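Local coordinates for HTH-type transcriptional regulator YgaV (Escherichia coli K12, PDB 3CUO), which regulates large-scale gene expression in response to sulfide, acting as both repressor and activator and, without sulfide, repressing many anaerobic respiratory genes, at the interface of chains A and B. Residues are numbered along the deposited sequence; one frame, centred on the assembly and turned at random. Chains: chain A/B, Uncharacterized HTH-type transcriptional regulator ygaV.

Contact 1: the interface of chains A and B. Residues chain A 90, 94, 98; chain B 3, 6-7.
A:Lys94, on the last turns of helix 84-97, and A:Cys98, just past its end, meet one flank of the short N-terminal helix 2-7 of chain B, whose backbone runs at a steep angle to the chain A helix and brings B:Glu3, B:Gln6 and B:Leu7 to the contact. This is one part of the two-fold dimer interface of an ArsR-type regulator. The side chain of A:Lys94 is the main link. It leaves the helix with CG beside the backbone N, continues straight at chi2 and bends at chi3 (-110°), which carries its ammonium group toward B:Glu3. There NZ forms a salt bridge and hydrogen bond with the carboxylate oxygen OE1, reached nearly along its C-O axis; the modelled separation of 2.4 Å is too short to be taken literally. B:Glu3 sits at the start of helix 2-7, whose N-terminal end may favour its negative charge. Further down the lysine, the aliphatic stem passes B:Gln6, whose amide oxygen OE1 lies beside CD, and CG lies 3.8 Å from B:Leu7 CD1. The leucine side chain crosses the lysine at about a right angle, and its CD1 also approaches A:Lys94 CA at 3.6 Å. The sulfur of A:Cys98 meets the same methyl from a neighbouring direction; SG stands beside the backbone N (chi1 -56°), which points it at B:Gln6 and B:Leu7. Its SG lies 4.0 Å from B:Gln6 CB. The structure alone does not show whether this cysteine takes part in sulfide sensing. The same sulfur lies 3.4 Å from both B:Leu7 CD1 and the B:Gln6 carbonyl O.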
# COMPACT_ATOMS: atom_id res chain seq x y z
N ILE A 90 -5.00 3.86 -5.85
CA ILE A 90 -6.29 3.34 -6.28
C ILE A 90 -6.35 2.93 -7.75
O ILE A 90 -6.82 1.86 -8.09
CB ILE A 90 -7.47 4.37 -5.91
CG1 ILE A 90 -7.70 4.31 -4.41
CG2 ILE A 90 -8.69 4.00 -6.66
CD1 ILE A 90 -9.06 5.00 -3.97
N LYS A 94 -6.89 -0.82 -9.20
CA LYS A 94 -7.81 -1.09 -10.32
C LYS A 94 -7.18 -1.87 -11.46
O LYS A 94 -7.70 -2.91 -11.83
CB LYS A 94 -8.53 0.18 -10.83
CG LYS A 94 -9.51 0.76 -9.81
CD LYS A 94 -10.22 2.12 -10.28
CE LYS A 94 -9.77 3.39 -9.51
NZ LYS A 94 -10.10 4.79 -10.13
N CYS A 98 -8.63 -5.53 -11.57
CA CYS A 98 -9.82 -5.41 -12.44
C CYS A 98 -9.42 -5.68 -13.89
O CYS A 98 -8.65 -4.91 -14.48
CB CYS A 98 -10.48 -4.02 -12.31
SG CYS A 98 -10.98 -3.53 -10.56
N GLU B 3 -16.27 3.34 -9.27
CA GLU B 3 -14.95 3.00 -8.74
C GLU B 3 -15.08 1.89 -7.69
O GLU B 3 -14.35 0.90 -7.71
CB GLU B 3 -14.37 4.23 -8.07
CG GLU B 3 -14.61 5.55 -8.81
CD GLU B 3 -13.43 5.99 -9.61
OE1 GLU B 3 -12.43 5.24 -9.61
OE2 GLU B 3 -13.50 7.10 -10.20
N GLN B 6 -16.04 -1.29 -9.16
CA GLN B 6 -14.84 -1.90 -9.76
C GLN B 6 -14.11 -2.77 -8.73
O GLN B 6 -13.97 -3.97 -8.93
CB GLN B 6 -13.89 -0.85 -10.37
CG GLN B 6 -14.17 -0.51 -11.85
CD GLN B 6 -13.95 0.97 -12.22
OE1 GLN B 6 -12.89 1.56 -11.94
NE2 GLN B 6 -14.97 1.59 -12.84
N LEU B 7 -13.71 -2.17 -7.60
CA LEU B 7 -12.70 -2.74 -6.73
C LEU B 7 -13.21 -3.54 -5.53
O LEU B 7 -12.43 -4.22 -4.89
CB LEU B 7 -11.78 -1.59 -6.23
CG LEU B 7 -10.25 -1.78 -6.23
CD1 LEU B 7 -9.81 -2.25 -7.59
CD2 LEU B 7 -9.50 -0.50 -5.82

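Contact 2: the interface of chains A and B. Residues chain A 13-14, 17, 85, 89; chain B 93, 96-97.
B:Tyr97 reaches from the end of helix 84-97 onto helix 11-21 of chain A, in a helix-to-helix interface of the ArsR family of winged helix-turn-helix regulators, which typically work as dimers. The tight part is formed by the phenol. With CG beside the backbone N (chi1 -72°), the ring extends toward chain A and lays its hydroxyl end on the helix backbone, where OH comes within 3.3 Å of A:Ala14 CA and lies 3.4 Å from the carbonyl O of A:Gln13. The small side chain of A:Ala14 probably helps the phenol to approach the backbone; its CB touches the CE2 side of B:Tyr97 at 3.8 Å. A:Gln13 packs along the opposite, CE1 side and runs past the tyrosine in the reverse direction. Its CG occupies the crowded position between backbone N and carbonyl carbon (chi1 46°), which sets that methylene 3.5 Å from B:Tyr97 CE1. Beyond it the amide is turned 67° from the ring plane, yet its OE1 arrives in plane at the ring edge. Within chain B, the CG1 methyl of B:Val96 rests over one face of the phenol toward the rim, and so helps to position the ring. That methyl also continues the tight packing across the interface, meeting A:Ala85 CB at 3.5 Å near the start of the chain A helix 84-97. Packing is looser toward the leucines and isoleucine. A:Leu17 brushes the phenol oxygen with CB and CD2, the latter at 3.8 Å from OH. B:Leu93 stays farther off: its CD1 lies near A:Ala14 CB and its CD2 near A:Ile89 CD1, each pair 4.3 Å apart.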
# COMPACT_ATOMS: atom_id res chain seq x y z
N GLN A 13 7.83 7.48 4.49
CA GLN A 13 6.57 8.08 4.16
C GLN A 13 5.71 7.19 3.23
O GLN A 13 4.51 7.12 3.38
CB GLN A 13 6.70 9.51 3.62
CG GLN A 13 7.75 9.76 2.55
CD GLN A 13 8.09 11.26 2.44
OE1 GLN A 13 7.17 12.11 2.32
NE2 GLN A 13 9.41 11.60 2.53
N ALA A 14 6.36 6.57 2.25
CA ALA A 14 5.72 5.61 1.38
C ALA A 14 5.06 4.46 2.20
O ALA A 14 3.95 4.15 1.94
CB ALA A 14 6.75 5.08 0.33
N LEU A 17 1.97 5.76 4.08
CA LEU A 17 0.87 5.87 3.17
C LEU A 17 0.22 4.50 2.91
O LEU A 17 -0.99 4.36 3.02
CB LEU A 17 1.34 6.48 1.89
CG LEU A 17 0.26 6.66 0.83
CD1 LEU A 17 -0.53 7.92 1.10
CD2 LEU A 17 0.91 6.67 -0.55
N ALA A 85 -1.60 11.01 -4.29
CA ALA A 85 -1.02 9.69 -4.23
C ALA A 85 -2.04 8.57 -3.99
O ALA A 85 -1.83 7.44 -4.41
CB ALA A 85 0.04 9.65 -3.17
N ILE A 89 -2.62 5.28 -6.26
CA ILE A 89 -2.58 3.91 -5.78
C ILE A 89 -3.88 3.20 -6.11
O ILE A 89 -3.88 2.05 -6.58
CB ILE A 89 -2.26 3.89 -4.30
CG1 ILE A 89 -0.82 4.35 -4.16
CG2 ILE A 89 -2.55 2.47 -3.65
CD1 ILE A 89 -0.47 4.87 -2.86
N LEU B 93 4.68 4.36 -6.67
CA LEU B 93 5.30 5.06 -5.58
C LEU B 93 6.48 5.92 -6.11
O LEU B 93 6.68 7.06 -5.73
CB LEU B 93 5.75 4.04 -4.50
CG LEU B 93 4.70 3.32 -3.66
CD1 LEU B 93 5.38 2.33 -2.66
CD2 LEU B 93 3.82 4.33 -2.99
N VAL B 96 5.00 8.85 -7.70
CA VAL B 96 4.55 9.77 -6.66
C VAL B 96 5.70 10.52 -5.95
O VAL B 96 5.61 11.72 -5.73
CB VAL B 96 3.67 9.06 -5.61
CG1 VAL B 96 3.28 10.03 -4.46
CG2 VAL B 96 2.47 8.45 -6.30
N TYR B 97 6.75 9.82 -5.56
CA TYR B 97 7.76 10.39 -4.69
C TYR B 97 8.92 11.04 -5.45
O TYR B 97 9.74 11.75 -4.87
CB TYR B 97 8.19 9.38 -3.67
CG TYR B 97 7.14 9.13 -2.60
CD1 TYR B 97 7.04 9.96 -1.47
CD2 TYR B 97 6.24 8.09 -2.73
CE1 TYR B 97 6.05 9.71 -0.47
CE2 TYR B 97 5.28 7.84 -1.76
CZ TYR B 97 5.19 8.65 -0.64
OH TYR B 97 4.23 8.37 0.26

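The C-alpha centres of contact 1 and contact 2 lie about 18 Å apart, and both use helix 84-97, with the chains in exchanged roles. In contact 1 the late part of this helix in chain A receives the N-terminal helix of chain B; in contact 2 the late part in chain B packs on helix 11-21 and the start of helix 84-97 of chain A. The cysteine of contact 1 follows the tyrosine of contact 2 in sequence, and the two-fold gives each chain end both roles. The C-terminal end of each chain therefore takes part in both contacts, which probably helps to set how the two DNA-binding units are placed.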